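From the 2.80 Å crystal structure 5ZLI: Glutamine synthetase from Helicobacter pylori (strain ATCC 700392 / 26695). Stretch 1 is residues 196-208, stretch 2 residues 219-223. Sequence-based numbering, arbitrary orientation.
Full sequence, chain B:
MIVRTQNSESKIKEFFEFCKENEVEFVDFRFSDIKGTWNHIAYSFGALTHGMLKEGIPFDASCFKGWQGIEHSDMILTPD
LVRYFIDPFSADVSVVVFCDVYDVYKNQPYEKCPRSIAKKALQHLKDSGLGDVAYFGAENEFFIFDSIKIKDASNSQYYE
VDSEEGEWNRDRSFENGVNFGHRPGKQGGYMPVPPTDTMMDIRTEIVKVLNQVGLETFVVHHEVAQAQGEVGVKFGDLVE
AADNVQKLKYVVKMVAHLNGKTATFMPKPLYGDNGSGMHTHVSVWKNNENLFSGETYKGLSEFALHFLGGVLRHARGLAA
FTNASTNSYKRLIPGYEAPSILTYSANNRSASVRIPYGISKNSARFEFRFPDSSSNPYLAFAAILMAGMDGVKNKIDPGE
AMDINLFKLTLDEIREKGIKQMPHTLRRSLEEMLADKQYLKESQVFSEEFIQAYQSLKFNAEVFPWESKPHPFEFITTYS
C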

# COMPACT_ATOMS: atom_id res chain seq x y z
N THR B 196 17.43 -31.36 4.65
CA THR B 196 16.16 -31.85 4.14
C THR B 196 15.26 -32.28 5.30
O THR B 196 14.03 -32.12 5.25
CB THR B 196 16.40 -33.01 3.17
OG1 THR B 196 17.28 -32.57 2.12
CG2 THR B 196 15.09 -33.52 2.58
N ASP B 197 15.86 -32.87 6.32
CA ASP B 197 15.18 -33.21 7.55
C ASP B 197 15.26 -32.02 8.50
O ASP B 197 16.32 -31.71 9.05
CB ASP B 197 15.79 -34.48 8.15
CG ASP B 197 15.31 -34.77 9.57
OD1 ASP B 197 14.14 -34.46 9.90
OD2 ASP B 197 16.12 -35.34 10.32
N THR B 198 14.14 -31.33 8.69
CA THR B 198 14.11 -30.18 9.56
C THR B 198 13.78 -30.52 10.99
O THR B 198 13.93 -29.65 11.85
CB THR B 198 13.04 -29.20 9.13
OG1 THR B 198 11.76 -29.78 9.45
CG2 THR B 198 13.14 -28.93 7.65
N MET B 199 13.33 -31.74 11.29
CA MET B 199 12.78 -32.04 12.60
C MET B 199 13.76 -32.78 13.49
O MET B 199 13.36 -33.38 14.48
CB MET B 199 11.50 -32.87 12.46
CG MET B 199 10.54 -32.38 11.42
SD MET B 199 9.68 -30.89 11.94
CE MET B 199 8.43 -30.77 10.64
N MET B 200 15.05 -32.75 13.16
CA MET B 200 15.99 -33.58 13.87
C MET B 200 16.15 -33.10 15.30
O MET B 200 16.30 -33.91 16.22
CB MET B 200 17.32 -33.61 13.11
CG MET B 200 18.42 -34.47 13.68
SD MET B 200 19.83 -33.44 14.13
CE MET B 200 20.97 -33.52 12.74
N ASP B 201 16.15 -31.78 15.52
CA ASP B 201 16.26 -31.25 16.88
C ASP B 201 14.92 -31.23 17.58
O ASP B 201 14.85 -31.24 18.82
CB ASP B 201 16.86 -29.85 16.87
CG ASP B 201 18.33 -29.85 16.46
OD1 ASP B 201 18.94 -30.95 16.43
OD2 ASP B 201 18.87 -28.76 16.19
N ILE B 202 13.84 -31.13 16.81
CA ILE B 202 12.51 -31.19 17.38
C ILE B 202 12.22 -32.62 17.84
O ILE B 202 11.73 -32.85 18.95
CB ILE B 202 11.51 -30.71 16.32
CG1 ILE B 202 11.26 -29.20 16.44
CG2 ILE B 202 10.19 -31.45 16.44
CD1 ILE B 202 10.30 -28.79 17.51
N ARG B 203 12.53 -33.60 16.99
CA ARG B 203 12.33 -35.00 17.36
C ARG B 203 13.22 -35.36 18.54
O ARG B 203 12.77 -35.97 19.52
CB ARG B 203 12.58 -35.91 16.15
CG ARG B 203 11.52 -35.70 15.03
CD ARG B 203 11.52 -36.75 13.92
NE ARG B 203 12.86 -37.04 13.44
CZ ARG B 203 13.38 -36.59 12.30
NH1 ARG B 203 12.65 -35.86 11.48
NH2 ARG B 203 14.62 -36.90 11.96
N THR B 204 14.45 -34.91 18.49
CA THR B 204 15.36 -35.13 19.60
C THR B 204 14.86 -34.48 20.88
O THR B 204 15.05 -35.02 21.98
CB THR B 204 16.74 -34.62 19.21
OG1 THR B 204 17.27 -35.46 18.18
CG2 THR B 204 17.64 -34.65 20.37
N GLU B 205 14.24 -33.29 20.78
CA GLU B 205 13.73 -32.62 21.98
C GLU B 205 12.49 -33.32 22.53
O GLU B 205 12.23 -33.25 23.74
CB GLU B 205 13.44 -31.15 21.68
CG GLU B 205 12.75 -30.37 22.81
CD GLU B 205 12.55 -28.89 22.44
OE1 GLU B 205 12.81 -28.55 21.25
OE2 GLU B 205 12.12 -28.07 23.30
N ILE B 206 11.70 -33.94 21.67
CA ILE B 206 10.55 -34.73 22.13
C ILE B 206 11.00 -35.90 23.01
O ILE B 206 10.61 -36.01 24.18
CB ILE B 206 9.73 -35.20 20.91
CG1 ILE B 206 8.97 -33.98 20.37
CG2 ILE B 206 8.84 -36.36 21.24
CD1 ILE B 206 8.33 -34.12 19.02
N VAL B 207 11.84 -36.79 22.49
CA VAL B 207 12.23 -37.92 23.31
C VAL B 207 12.99 -37.49 24.56
O VAL B 207 13.00 -38.20 25.57
CB VAL B 207 13.02 -38.95 22.47
CG1 VAL B 207 12.47 -39.01 21.05
CG2 VAL B 207 14.43 -38.61 22.48
N LYS B 208 13.62 -36.32 24.56
CA LYS B 208 14.14 -35.87 25.84
C LYS B 208 13.01 -35.69 26.84
O LYS B 208 13.12 -36.10 28.00
CB LYS B 208 14.94 -34.58 25.69
CG LYS B 208 16.39 -34.82 25.36
CD LYS B 208 16.99 -35.70 26.43
CE LYS B 208 17.95 -36.72 25.84
NZ LYS B 208 19.21 -36.05 25.43
N VAL B 219 13.74 -45.76 19.26
CA VAL B 219 14.08 -45.25 17.93
C VAL B 219 13.37 -43.93 17.69
O VAL B 219 12.28 -43.68 18.22
CB VAL B 219 13.71 -46.29 16.84
CG1 VAL B 219 12.22 -46.38 16.68
CG2 VAL B 219 14.36 -45.93 15.52
N VAL B 220 13.99 -43.06 16.91
CA VAL B 220 13.34 -41.83 16.49
C VAL B 220 13.83 -41.45 15.09
O VAL B 220 15.02 -41.19 14.89
CB VAL B 220 13.56 -40.71 17.52
CG1 VAL B 220 15.00 -40.40 17.65
CG2 VAL B 220 12.81 -39.47 17.12
N HIS B 221 12.90 -41.36 14.13
CA HIS B 221 13.27 -41.06 12.76
C HIS B 221 12.22 -40.16 12.17
O HIS B 221 11.10 -40.07 12.67
CB HIS B 221 13.41 -42.34 11.86
CG HIS B 221 12.18 -43.22 11.79
ND1 HIS B 221 11.17 -43.04 10.86
CD2 HIS B 221 11.78 -44.26 12.57
CE1 HIS B 221 10.22 -43.94 11.05
NE2 HIS B 221 10.56 -44.69 12.08
N HIS B 222 12.60 -39.45 11.12
CA HIS B 222 11.60 -38.93 10.21
C HIS B 222 10.78 -40.08 9.62
O HIS B 222 11.26 -41.20 9.47
CB HIS B 222 12.29 -38.15 9.10
CG HIS B 222 11.47 -37.04 8.53
ND1 HIS B 222 11.65 -35.72 8.89
CD2 HIS B 222 10.44 -37.05 7.65
CE1 HIS B 222 10.79 -34.96 8.24
NE2 HIS B 222 10.04 -35.75 7.48
N GLU B 223 9.53 -39.81 9.27
CA GLU B 223 8.71 -40.83 8.58
C GLU B 223 8.50 -40.49 7.11
O GLU B 223 9.03 -39.51 6.60
CB GLU B 223 7.38 -41.00 9.30
CG GLU B 223 7.21 -42.34 10.01
CD GLU B 223 7.15 -43.51 9.02
OE1 GLU B 223 7.82 -44.55 9.26
OE2 GLU B 223 6.38 -43.41 8.01

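A single carboxylate oxygen, Asp-197 OD1, gathers three donors at the point where the two stretches meet. It accepts from His-222 ND1 across the contact (3.0 Å, N-H...O angle 149°), and within its own stretch from Arg-203 NH1 at 2.6 Å and from the backbone Met-199 N at 3.2 Å. Such a concentration of donors suits a buried, negatively charged oxygen. The cluster is tight enough that Arg-203 NH1 also lies 2.8 Å from His-222 ND1, both atoms facing the same acceptor; NH1 and OD1 both lie at the edge of the imidazole, near its plane.

The backbones behind this cluster run nearly antiparallel. The helix that starts at Met-200 and the strand Val-219 to His-222 make an angle of 154° between their N-to-C directions, and their axes approach to 8.9 Å, leaving room for side chains between them. Asp-197, in the loop before the helix, lies opposite His-222, and Arg-203, in the first turns of the helix, lies opposite Val-220. Met-199 holds the N-cap position, its carbonyl O accepting from Arg-203 N at 2.7 Å.

Arg-203 joins the polar and apolar parts of the contact. Its guanidinium pairs with the Asp-197 carboxylate end to end: besides the NH1 bond, which is part of a salt bridge, Arg-203 NH2 donates to Asp-197 OD2 at 2.7 Å. This clasp ties the helix to the loop that precedes it, and the guanidinium lies against the strand. One face of the group covers the backbone between His-221 and His-222, with Arg-203 NE 3.4 Å from His-221 C. The approach to His-222 N, also 3.4 Å from Arg-203 NE, brings two donors together and is packing rather than bonding. Closer to the backbone, the aliphatic part of the same side chain meets Val-220, Arg-203 CB lying 3.7 Å from Val-220 CG2.

One helical turn later, Val-207 extends the apolar patch, its CG1 4.0 Å from Val-220 CG2. Val-220 points toward the helix and so rests against both residues, whereas its strand neighbours Val-219 and His-221 point away, as the alternation of a strand dictates. At the other end, Met-199 CG packs obliquely on the His-222 ring, 4.1 Å from CE1. With His-222 NE2 hydrogen-bonded elsewhere in the structure, the imidazole is held through both nitrogens. The contact is small, burying 310 Å² in total, and graded from a charged, hydrogen-bonded end to an apolar one.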